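Local atomic coordinates of cytochrome C (PDB entry 5LO9), a protein that probably interconverts thiosulfate and tetrathionate as a fused TsdBA thiosulfate dehydrogenase, passing electrons along its covalently bound c-type hemes. Residues E486-A489 with A490-A494; M436-V439 with D440-A443. All coordinates share one frame; numbering follows the deposited sequence.

Contact 1: E486-A489 with A490-A494; sequences ERTA and ARFHA
Arg487 and Arg491 sit one turn apart in helix 485-492, and the backbone between them carries a run of four i to i+4 hydrogen bonds. Ala490 N reaches Glu486 O at 2.9 Å, Arg491 N reaches Arg487 O at 3.2 Å, Phe492 N reaches Thr488 O, and His493 N closes the series on Ala489 O at 2.9 Å. His493 is the first residue to leave helical backbone angles, yet its N-H still pays into the last turn.

The arginines meet with the aliphatic chain of Arg491 against the guanidinium of Arg487. Arg487 has CG anti to its own N (chi1 -170°) and then bends at chi2 (52°), which brings its guanidinium beside Arg491; CD of Arg491 lies over the centre of one face, 3.8 Å from Arg487 CZ. The two guanidinium planes are turned 43° apart, and Arg487 NH2 stays 4.8 Å from Arg491 NE, so the like charges are near without touching. CZ of Phe492 in turn lies over one face of the Arg491 guanidinium.

On the more buried side, Thr488 CG2 packs loosely on Phe492 CD2 at 4.1 Å, while Thr488 OG1 turns to Asp482 N in the preceding loop. The His493 ring presents its edge to the helix, with CD2 3.6 Å from Thr488 O. Its nitrogens bond to two carboxylates, ND1 to Asp498 and NE2 to Asp478, which would probably favour a protonated imidazole.

Helix 485-492 is the last in the modelled chain and follows helix 460-470 through a long loop. Loop residues flank it: Phe481 and Tyr500 touch Thr488, Arg480 touches Phe492, and Tyr500 stacks on His493, tying the exit of the helix to the C-terminal tail.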
ATOM      1  N   GLU A 486     -22.032 -16.537 -25.671  1.00 45.25           N
ATOM      2  CA  GLU A 486     -20.937 -17.413 -26.117  1.00 52.97           C
ATOM      3  C   GLU A 486     -19.607 -16.655 -26.151  1.00 54.42           C
ATOM      4  O   GLU A 486     -18.571 -17.139 -25.670  1.00 43.70           O
ATOM      5  CB  GLU A 486     -21.224 -18.015 -27.504  1.00 48.34           C
ATOM      6  CG  GLU A 486     -21.573 -19.516 -27.499  1.00 66.71           C
ATOM      7  CD  GLU A 486     -21.725 -20.169 -28.904  1.00 79.93           C
ATOM      8  OE1 GLU A 486     -21.765 -19.454 -29.921  1.00 78.63           O
ATOM      9  OE2 GLU A 486     -21.818 -21.416 -28.991  1.00 91.36           O
ATOM     10  N   ARG A 487     -19.604 -15.465 -26.730  1.00 48.90           N
ATOM     11  CA  ARG A 487     -18.332 -14.783 -26.861  1.00 53.66           C
ATOM     12  C   ARG A 487     -17.773 -14.436 -25.477  1.00 54.46           C
ATOM     13  O   ARG A 487     -16.634 -14.793 -25.149  1.00 48.26           O
ATOM     14  CB  ARG A 487     -18.510 -13.560 -27.759  1.00 55.94           C
ATOM     15  CG  ARG A 487     -17.224 -12.893 -28.160  1.00 68.96           C
ATOM     16  CD  ARG A 487     -16.219 -13.886 -28.753  1.00 71.95           C
ATOM     17  NE  ARG A 487     -15.053 -13.178 -29.277  1.00 81.67           N
ATOM     18  CZ  ARG A 487     -13.812 -13.653 -29.290  1.00 91.01           C
ATOM     19  NH1 ARG A 487     -13.547 -14.870 -28.806  1.00 81.10           N
ATOM     20  NH2 ARG A 487     -12.833 -12.893 -29.782  1.00 88.25           N
ATOM     21  N   THR A 488     -18.591 -13.798 -24.627  1.00 47.87           N
ATOM     22  CA  THR A 488     -18.165 -13.467 -23.271  1.00 49.11           C
ATOM     23  C   THR A 488     -17.745 -14.724 -22.518  1.00 57.85           C
ATOM     24  O   THR A 488     -16.825 -14.692 -21.682  1.00 48.79           O
ATOM     25  CB  THR A 488     -19.301 -12.745 -22.519  1.00 48.31           C
ATOM     26  OG1 THR A 488     -19.580 -11.475 -23.122  1.00 55.40           O
ATOM     27  CG2 THR A 488     -18.943 -12.487 -21.068  1.00 52.69           C
ATOM     28  N   ALA A 489     -18.428 -15.843 -22.789  1.00 48.62           N
ATOM     29  CA  ALA A 489     -18.086 -17.081 -22.113  1.00 41.23           C
ATOM     30  C   ALA A 489     -16.709 -17.566 -22.516  1.00 49.19           C
ATOM     31  O   ALA A 489     -15.914 -17.980 -21.663  1.00 49.05           O
ATOM     32  CB  ALA A 489     -19.130 -18.144 -22.408  1.00 39.44           C
ATOM     33  N   ALA A 490     -16.410 -17.526 -23.813  1.00 57.33           N
ATOM     34  CA  ALA A 490     -15.156 -18.088 -24.302  1.00 48.62           C
ATOM     35  C   ALA A 490     -13.951 -17.288 -23.844  1.00 46.75           C
ATOM     36  O   ALA A 490     -12.866 -17.850 -23.678  1.00 47.25           O
ATOM     37  CB  ALA A 490     -15.206 -18.165 -25.800  1.00 48.22           C
ATOM     38  N   ARG A 491     -14.116 -15.986 -23.664  1.00 45.82           N
ATOM     39  CA  ARG A 491     -13.028 -15.106 -23.271  1.00 54.63           C
ATOM     40  C   ARG A 491     -12.800 -15.047 -21.772  1.00 57.98           C
ATOM     41  O   ARG A 491     -11.676 -14.791 -21.339  1.00 53.76           O
ATOM     42  CB  ARG A 491     -13.314 -13.681 -23.743  1.00 59.94           C
ATOM     43  CG  ARG A 491     -13.683 -13.594 -25.211  1.00 73.21           C
ATOM     44  CD  ARG A 491     -13.480 -12.213 -25.809  1.00 72.92           C
ATOM     45  NE  ARG A 491     -12.354 -11.504 -25.221  1.00 86.75           N
ATOM     46  CZ  ARG A 491     -12.263 -10.182 -25.156  1.00 92.05           C
ATOM     47  NH1 ARG A 491     -13.233  -9.405 -25.651  1.00 85.67           N
ATOM     48  NH2 ARG A 491     -11.190  -9.641 -24.600  1.00 89.73           N
ATOM     49  N   PHE A 492     -13.843 -15.161 -20.968  1.00 53.70           N
ATOM     50  CA  PHE A 492     -13.690 -14.898 -19.551  1.00 50.28           C
ATOM     51  C   PHE A 492     -14.156 -16.015 -18.627  1.00 56.30           C
ATOM     52  O   PHE A 492     -13.989 -15.891 -17.407  1.00 56.20           O
ATOM     53  CB  PHE A 492     -14.456 -13.635 -19.184  1.00 49.88           C
ATOM     54  CG  PHE A 492     -14.063 -12.432 -19.973  1.00 51.88           C
ATOM     55  CD1 PHE A 492     -12.881 -11.787 -19.741  1.00 47.91           C
ATOM     56  CD2 PHE A 492     -14.910 -11.915 -20.918  1.00 63.56           C
ATOM     57  CE1 PHE A 492     -12.549 -10.679 -20.442  1.00 45.08           C
ATOM     58  CE2 PHE A 492     -14.561 -10.790 -21.614  1.00 63.86           C
ATOM     59  CZ  PHE A 492     -13.377 -10.190 -21.378  1.00 44.02           C
ATOM     60  N   HIS A 493     -14.724 -17.099 -19.158  1.00 54.08           N
ATOM     61  CA  HIS A 493     -15.331 -18.110 -18.309  1.00 44.30           C
ATOM     62  C   HIS A 493     -14.983 -19.509 -18.766  1.00 44.40           C
ATOM     63  O   HIS A 493     -15.754 -20.457 -18.548  1.00 47.08           O
ATOM     64  CB  HIS A 493     -16.831 -17.936 -18.283  1.00 47.94           C
ATOM     65  CG  HIS A 493     -17.282 -16.636 -17.698  1.00 48.08           C
ATOM     66  ND1 HIS A 493     -17.437 -16.435 -16.337  1.00 50.42           N
ATOM     67  CD2 HIS A 493     -17.635 -15.474 -18.296  1.00 42.65           C
ATOM     68  CE1 HIS A 493     -17.884 -15.206 -16.132  1.00 56.21           C
ATOM     69  NE2 HIS A 493     -18.007 -14.601 -17.303  1.00 43.46           N
ATOM     70  N   ALA A 494     -13.845 -19.652 -19.432  1.00 46.75           N
ATOM     71  CA  ALA A 494     -13.490 -20.935 -20.029  1.00 56.73           C
ATOM     72  C   ALA A 494     -12.777 -21.801 -18.986  1.00 50.78           C
ATOM     73  O   ALA A 494     -11.557 -21.981 -18.990  1.00 58.12           O
ATOM     74  CB  ALA A 494     -12.666 -20.715 -21.293  1.00 51.99           C
TER

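Contact 2: M436-V439 with D440-A443; sequences MHRV and DTAA. With HEC (heme c), chain E.
Arg438 and Asp440 are folded onto each other by one bend in each side chain: Arg438 turns back at chi3 (62°), and Asp440 holds CG between its own N and carbonyl carbon (chi1 55°). The result is a side-on, two-pronged salt bridge. Arg438 NE meets the syn lone pair of Asp440 OD2 at 2.9 Å, and NH2 meets OD1, also at 2.9 Å and almost straight. OD1 lies in the guanidinium plane and OD2 a little out of it, with the two flat groups twisted by 39°.

Arg438 is the N-cap of helix 439-449. Its carbonyl O takes Ala442 N at 3.0 Å, and Val439 O takes Ala443 N at 2.8 Å. Asp440 OD2 adds a weak bond to Thr441 N.

Met436 lays SD against Ala442 CB at 3.8 Å, and its CE comes 3.9 Å from CAC of the heme c that Tyr310 and Arg377 hydrogen-bond. Thr441 CG2 approaches the heme methyl CMD at 3.7 Å.

With an alanine here the Arg438 guanidinium is gone, and the Asp440 carboxylate would probably be left without its cationic mate and freer to turn away from the helix start. A carboxylate in the first turn, gripped by arginine and facing a backbone N-H, is likely to be kept charged mainly by the arginine, the weakly bonded N-H adding little, while apolar Met436 and Thr441 groups border the heme.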
ATOM      1  N   MET A 436     -16.803 -15.325  -6.482  1.00 33.74           N
ATOM      2  CA  MET A 436     -17.727 -16.226  -5.797  1.00 42.06           C
ATOM      3  C   MET A 436     -18.697 -16.951  -6.752  1.00 44.97           C
ATOM      4  O   MET A 436     -19.316 -17.941  -6.347  1.00 47.57           O
ATOM      5  CB  MET A 436     -18.520 -15.428  -4.743  1.00 41.20           C
ATOM      6  CG  MET A 436     -19.265 -16.281  -3.709  1.00 43.18           C
ATOM      7  SD  MET A 436     -18.124 -17.264  -2.635  1.00 38.23           S
ATOM      8  CE  MET A 436     -17.665 -16.035  -1.377  1.00 36.33           C
ATOM      9  N   HIS A 437     -18.850 -16.507  -8.004  1.00 43.08           N
ATOM     10  CA  HIS A 437     -19.689 -17.243  -8.949  1.00 41.46           C
ATOM     11  C   HIS A 437     -19.024 -18.537  -9.417  1.00 36.26           C
ATOM     12  O   HIS A 437     -19.689 -19.357 -10.045  1.00 39.97           O
ATOM     13  CB  HIS A 437     -20.069 -16.354 -10.168  1.00 38.99           C
ATOM     14  CG  HIS A 437     -19.165 -16.512 -11.357  1.00 45.75           C
ATOM     15  ND1 HIS A 437     -18.019 -15.765 -11.523  1.00 45.78           N
ATOM     16  CD2 HIS A 437     -19.222 -17.351 -12.426  1.00 42.52           C
ATOM     17  CE1 HIS A 437     -17.413 -16.130 -12.645  1.00 52.01           C
ATOM     18  NE2 HIS A 437     -18.120 -17.089 -13.211  1.00 42.97           N
ATOM     19  N   ARG A 438     -17.743 -18.746  -9.140  1.00 37.35           N
ATOM     20  CA  ARG A 438     -17.089 -19.997  -9.519  1.00 43.42           C
ATOM     21  C   ARG A 438     -17.406 -21.083  -8.509  1.00 43.47           C
ATOM     22  O   ARG A 438     -17.545 -20.822  -7.308  1.00 40.71           O
ATOM     23  CB  ARG A 438     -15.561 -19.867  -9.591  1.00 43.05           C
ATOM     24  CG  ARG A 438     -15.037 -19.162 -10.809  1.00 42.68           C
ATOM     25  CD  ARG A 438     -13.561 -19.027 -10.771  1.00 43.46           C
ATOM     26  NE  ARG A 438     -12.817 -20.300 -10.755  1.00 48.13           N
ATOM     27  CZ  ARG A 438     -12.127 -20.803 -11.783  1.00 46.97           C
ATOM     28  NH1 ARG A 438     -12.080 -20.165 -12.952  1.00 49.81           N
ATOM     29  NH2 ARG A 438     -11.471 -21.957 -11.650  1.00 48.61           N
ATOM     30  N   VAL A 439     -17.478 -22.317  -9.009  1.00 36.63           N
ATOM     31  CA  VAL A 439     -17.889 -23.434  -8.173  1.00 37.48           C
ATOM     32  C   VAL A 439     -16.787 -23.794  -7.195  1.00 36.79           C
ATOM     33  O   VAL A 439     -17.049 -23.994  -6.006  1.00 42.17           O
ATOM     34  CB  VAL A 439     -18.294 -24.635  -9.046  1.00 41.82           C
ATOM     35  CG1 VAL A 439     -18.606 -25.818  -8.197  1.00 45.71           C
ATOM     36  CG2 VAL A 439     -19.530 -24.309  -9.844  1.00 43.81           C
ATOM     37  N   ASP A 440     -15.533 -23.826  -7.663  1.00 36.37           N
ATOM     38  CA  ASP A 440     -14.407 -24.161  -6.782  1.00 40.04           C
ATOM     39  C   ASP A 440     -14.204 -23.108  -5.708  1.00 39.24           C
ATOM     40  O   ASP A 440     -13.972 -23.447  -4.542  1.00 43.54           O
ATOM     41  CB  ASP A 440     -13.094 -24.360  -7.564  1.00 34.39           C
ATOM     42  CG  ASP A 440     -12.704 -23.159  -8.452  1.00 40.48           C
ATOM     43  OD1 ASP A 440     -11.564 -23.179  -8.986  1.00 47.89           O
ATOM     44  OD2 ASP A 440     -13.533 -22.246  -8.693  1.00 40.74           O
ATOM     45  N   THR A 441     -14.316 -21.835  -6.070  1.00 34.97           N
ATOM     46  CA  THR A 441     -14.113 -20.796  -5.080  1.00 38.57           C
ATOM     47  C   THR A 441     -15.218 -20.803  -4.031  1.00 38.03           C
ATOM     48  O   THR A 441     -14.938 -20.756  -2.831  1.00 37.68           O
ATOM     49  CB  THR A 441     -14.023 -19.454  -5.768  1.00 37.20           C
ATOM     50  OG1 THR A 441     -12.900 -19.472  -6.639  1.00 44.68           O
ATOM     51  CG2 THR A 441     -13.845 -18.386  -4.766  1.00 34.74           C
ATOM     52  N   ALA A 442     -16.480 -20.858  -4.460  1.00 41.39           N
ATOM     53  CA  ALA A 442     -17.570 -20.867  -3.495  1.00 38.20           C
ATOM     54  C   ALA A 442     -17.580 -22.157  -2.695  1.00 38.07           C
ATOM     55  O   ALA A 442     -17.949 -22.163  -1.513  1.00 34.83           O
ATOM     56  CB  ALA A 442     -18.899 -20.665  -4.193  1.00 35.28           C
ATOM     57  N   ALA A 443     -17.184 -23.263  -3.306  1.00 33.65           N
ATOM     58  CA  ALA A 443     -17.148 -24.496  -2.532  1.00 37.28           C
ATOM     59  C   ALA A 443     -16.132 -24.386  -1.415  1.00 44.60           C
ATOM     60  O   ALA A 443     -16.369 -24.833  -0.286  1.00 38.53           O
ATOM     61  CB  ALA A 443     -16.820 -25.680  -3.427  1.00 40.79           C
TER
HETATM   62 FE   HEC E1003     -13.476  -9.577  -1.728  1.00 47.04          FE
HETATM   63  CHA HEC E1003     -10.560 -11.363  -2.536  1.00 38.93           C
HETATM   64  CHB HEC E1003     -11.551  -6.862  -0.644  1.00 32.99           C
HETATM   65  CHC HEC E1003     -16.408  -7.691  -1.171  1.00 34.12           C
HETATM   66  CHD HEC E1003     -15.358 -12.375  -2.398  1.00 34.97           C
HETATM   67  NA  HEC E1003     -11.431  -9.205  -1.610  1.00 36.84           N
HETATM   68  C1A HEC E1003     -10.455 -10.023  -1.988  1.00 39.05           C
HETATM   69  C2A HEC E1003      -9.104  -9.454  -1.792  1.00 37.41           C
HETATM   70  C3A HEC E1003      -9.382  -8.143  -1.232  1.00 31.77           C
HETATM   71  C4A HEC E1003     -10.862  -8.075  -1.157  1.00 34.84           C
HETATM   72  CMA HEC E1003      -8.380  -7.129  -0.810  1.00 35.49           C
HETATM   73  CAA HEC E1003      -7.777 -10.116  -2.067  1.00 39.57           C
HETATM   74  CBA HEC E1003      -7.543 -11.204  -1.024  1.00 33.86           C
HETATM   75  CGA HEC E1003      -6.155 -11.810  -1.152  1.00 37.48           C
HETATM   76  O1A HEC E1003      -5.722 -12.443  -0.163  1.00 28.28           O
HETATM   77  O2A HEC E1003      -5.498 -11.685  -2.230  1.00 37.06           O
HETATM   78  NB  HEC E1003     -13.922  -7.655  -1.046  1.00 37.14           N
HETATM   79  C1B HEC E1003     -13.011  -6.733  -0.664  1.00 37.08           C
HETATM   80  C2B HEC E1003     -13.620  -5.465  -0.250  1.00 30.60           C
HETATM   81  C3B HEC E1003     -15.047  -5.709  -0.413  1.00 34.52           C
HETATM   82  C4B HEC E1003     -15.115  -7.091  -0.922  1.00 31.80           C
HETATM   83  CMB HEC E1003     -12.941  -4.243   0.256  1.00 38.33           C
HETATM   84  CAB HEC E1003     -16.159  -4.747  -0.149  1.00 36.16           C
HETATM   85  CBB HEC E1003     -16.009  -3.586  -1.131  1.00 34.73           C
HETATM   86  NC  HEC E1003     -15.528  -9.959  -1.790  1.00 43.70           N
HETATM   87  C1C HEC E1003     -16.531  -9.109  -1.520  1.00 36.97           C
HETATM   88  C2C HEC E1003     -17.866  -9.747  -1.576  1.00 31.13           C
HETATM   89  C3C HEC E1003     -17.548 -11.135  -1.951  1.00 35.17           C
HETATM   90  C4C HEC E1003     -16.070 -11.145  -2.039  1.00 32.01           C
HETATM   91  CMC HEC E1003     -19.195  -9.081  -1.323  1.00 36.56           C
HETATM   92  CAC HEC E1003     -18.457 -12.336  -2.140  1.00 36.03           C
HETATM   93  CBC HEC E1003     -19.595 -12.030  -3.061  1.00 43.66           C
HETATM   94  ND  HEC E1003     -13.020 -11.508  -2.369  1.00 43.60           N
HETATM   95  C1D HEC E1003     -13.911 -12.464  -2.581  1.00 36.72           C
HETATM   96  C2D HEC E1003     -13.298 -13.731  -3.016  1.00 40.61           C
HETATM   97  C3D HEC E1003     -11.850 -13.463  -3.077  1.00 40.88           C
HETATM   98  C4D HEC E1003     -11.825 -12.036  -2.654  1.00 42.11           C
HETATM   99  CMD HEC E1003     -14.058 -14.971  -3.337  1.00 46.59           C
HETATM  100  CAD HEC E1003     -10.696 -14.377  -3.448  1.00 45.00           C
HETATM  101  CBD HEC E1003     -10.779 -15.020  -4.850  1.00 69.31           C
HETATM  102  CGD HEC E1003     -10.768 -14.093  -6.083  1.00 84.74           C
HETATM  103  O1D HEC E1003     -11.565 -13.115  -6.212  1.00 78.31           O
HETATM  104  O2D HEC E1003      -9.952 -14.367  -7.006  1.00 93.03           O

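Contact 2 comes first along the chain, at the start of helix 439-449 in a region akin to the cbb3-type cytochrome c oxidase subunit III family; helix 460-470 and a long loop follow before contact 1, which fills most of helix 485-492 and the exit from it. Their centres are about 17 Å apart, on the same side of the chain's centre. They meet through two histidines: His493 ND1 is 3.3 Å from His437 NE2, a packing contact, with the ring planes at about 70°. The tail after contact 1 returns to contact 2, Phe497 making backbone hydrogen bonds with Val439. The C-terminal helix is thereby fastened to the heme-lining segment, contact 1 lying farther out from the hemes.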